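Local coordinates for putative adenosine kinase (Schistosoma mansoni, PDB 3VAS), which probably phosphorylates adenosine to AMP at the expense of ATP, as a parasite adenosine kinase of the ribokinase (pfkB) family, at residues L219-T224 / G248-L253. Numbering follows the deposited sequence.
Sequences LSQFNT and GEVHGL
The carbonyl oxygen of Ser220 meets both Thr224 and Val250. Thr224 OG1 donates a hydrogen bond of 2.6 Å to Ser220 O, and Val250 CG2 touches the same oxygen from the other segment. The C-terminal ends of helices 217-222 and 241-250 lie beside each other at the surface of the ribokinase-type fold, and no direct hydrogen bond joins 219-224 to 248-253. The Thr224 hydroxyl lies 36° out of the carbonyl plane, so the bond is not aimed at a lone pair. Because OG1 sits beside the backbone N (chi1 -42°), it can turn back to the preceding helical turn while CG2 is left facing Val250 and His251.

Val250 is the main apolar piece. Its two methyls divide the work. Val250 CG1 meets Thr224 tip to tip, 3.6 Å from Thr224 OG1 and 3.7 Å from Thr224 CG2. Val250 CG2 rests on the backbone, 3.8 Å from Gln221 CA, and the Gln221 side chain crosses Val250 at about a right angle. Thr224 CG2 also comes obliquely to the His251 ring, 3.7 Å from His251 CE1. That ring is fixed at both nitrogens: ND1 is hydrogen-bonded to Tyr247 O and NE2 to Asp228 OD2. It also stacks on Tyr247.

Helix 241-250 closes with a Schellman motif, with Gly252 at positive phi and Leu253 N bonded to Gly248 O. The bound adenosine lies about 14 Å from the Gln221 side chain, so this is structural packing away from the nucleoside. A water bridges the two polar side chains: it accepts from Gln221 NE2 at 2.8 Å and donates to Glu249 OE2 at 3.2 Å.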
loop_
_atom_site.group_PDB
_atom_site.type_symbol
_atom_site.label_atom_id
_atom_site.label_comp_id
_atom_site.label_asym_id
_atom_site.label_seq_id
_atom_site.Cartn_x
_atom_site.Cartn_y
_atom_site.Cartn_z
ATOM N N LEU A 219 -3.863 12.215 0.813
ATOM C CA LEU A 219 -2.978 12.160 1.975
ATOM C C LEU A 219 -1.960 13.296 1.974
ATOM O O LEU A 219 -1.749 13.946 2.997
ATOM C CB LEU A 219 -2.270 10.805 2.065
ATOM C CG LEU A 219 -3.179 9.621 2.411
ATOM C CD1 LEU A 219 -2.458 8.310 2.154
ATOM C CD2 LEU A 219 -3.674 9.702 3.858
ATOM N N SER A 220 -1.326 13.540 0.830
ATOM C CA SER A 220 -0.379 14.645 0.731
ATOM C C SER A 220 -1.062 16.005 0.843
ATOM O O SER A 220 -0.452 16.973 1.285
ATOM C CB SER A 220 0.416 14.567 -0.569
ATOM O OG SER A 220 1.300 13.462 -0.532
ATOM N N GLN A 221 -2.328 16.072 0.443
ATOM C CA GLN A 221 -3.071 17.333 0.460
ATOM C C GLN A 221 -3.625 17.668 1.843
ATOM O O GLN A 221 -3.483 18.796 2.311
ATOM C CB GLN A 221 -4.208 17.306 -0.566
ATOM C CG GLN A 221 -3.741 17.119 -2.005
ATOM C CD GLN A 221 -4.881 16.825 -2.968
ATOM O OE1 GLN A 221 -5.887 16.219 -2.594
ATOM N NE2 GLN A 221 -4.726 17.257 -4.215
ATOM N N PHE A 222 -4.249 16.690 2.497
ATOM C CA PHE A 222 -4.949 16.949 3.754
ATOM C C PHE A 222 -4.227 16.416 4.983
ATOM O O PHE A 222 -4.587 16.748 6.113
ATOM C CB PHE A 222 -6.376 16.405 3.690
ATOM C CG PHE A 222 -7.166 16.951 2.540
ATOM C CD1 PHE A 222 -7.620 18.261 2.557
ATOM C CD2 PHE A 222 -7.435 16.165 1.429
ATOM C CE1 PHE A 222 -8.339 18.777 1.492
ATOM C CE2 PHE A 222 -8.154 16.672 0.361
ATOM C CZ PHE A 222 -8.606 17.981 0.392
ATOM N N ASN A 223 -3.214 15.588 4.763
ATOM C CA ASN A 223 -2.426 15.050 5.862
ATOM C C ASN A 223 -0.951 15.269 5.609
ATOM O O ASN A 223 -0.127 14.381 5.839
ATOM C CB ASN A 223 -2.722 13.566 6.056
ATOM C CG ASN A 223 -4.173 13.312 6.402
ATOM O OD1 ASN A 223 -4.988 13.026 5.526
ATOM N ND2 ASN A 223 -4.508 13.436 7.682
ATOM N N THR A 224 -0.639 16.464 5.122
ATOM C CA THR A 224 0.712 16.827 4.723
ATOM C C THR A 224 1.690 16.660 5.880
ATOM O O THR A 224 2.759 16.088 5.701
ATOM C CB THR A 224 0.766 18.284 4.220
ATOM O OG1 THR A 224 -0.376 18.551 3.396
ATOM C CG2 THR A 224 2.031 18.527 3.428
ATOM N N GLY A 248 3.782 17.708 -4.691
ATOM C CA GLY A 248 4.534 18.831 -5.213
ATOM C C GLY A 248 3.780 20.139 -5.099
ATOM O O GLY A 248 4.335 21.140 -4.642
ATOM N N GLU A 249 2.515 20.132 -5.513
ATOM C CA GLU A 249 1.693 21.336 -5.455
ATOM C C GLU A 249 1.587 21.880 -4.032
ATOM O O GLU A 249 1.764 23.079 -3.799
ATOM C CB GLU A 249 0.294 21.076 -6.013
ATOM C CG GLU A 249 -0.635 22.274 -5.849
ATOM C CD GLU A 249 -2.020 22.041 -6.414
ATOM O OE1 GLU A 249 -2.794 23.021 -6.499
ATOM O OE2 GLU A 249 -2.337 20.886 -6.767
ATOM N N VAL A 250 1.303 20.989 -3.088
ATOM C CA VAL A 250 1.172 21.371 -1.686
ATOM C C VAL A 250 2.468 21.988 -1.146
ATOM O O VAL A 250 2.438 22.811 -0.234
ATOM C CB VAL A 250 0.727 20.168 -0.818
ATOM C CG1 VAL A 250 0.691 20.537 0.651
ATOM C CG2 VAL A 250 -0.637 19.685 -1.266
ATOM N N HIS A 251 3.602 21.616 -1.735
ATOM C CA HIS A 251 4.891 22.133 -1.279
ATOM C C HIS A 251 5.431 23.300 -2.105
ATOM O O HIS A 251 6.567 23.729 -1.909
ATOM C CB HIS A 251 5.929 21.008 -1.193
ATOM C CG HIS A 251 5.648 20.019 -0.106
ATOM N ND1 HIS A 251 4.705 19.022 -0.233
ATOM C CD2 HIS A 251 6.171 19.888 1.135
ATOM C CE1 HIS A 251 4.665 18.313 0.880
ATOM N NE2 HIS A 251 5.545 18.816 1.726
ATOM N N GLY A 252 4.620 23.821 -3.017
ATOM C CA GLY A 252 5.045 24.949 -3.830
ATOM C C GLY A 252 6.038 24.608 -4.931
ATOM O O GLY A 252 6.660 25.501 -5.507
ATOM N N LEU A 253 6.192 23.319 -5.230
ATOM C CA LEU A 253 7.047 22.890 -6.331
ATOM C C LEU A 253 6.307 23.067 -7.656
ATOM O O LEU A 253 5.786 22.103 -8.230
ATOM C CB LEU A 253 7.474 21.435 -6.139
ATOM C CG LEU A 253 8.084 21.135 -4.767
ATOM C CD1 LEU A 253 8.499 19.671 -4.641
ATOM C CD2 LEU A 253 9.259 22.059 -4.496
HETATM O O HOH W 1 -2.376 18.860 -4.279
#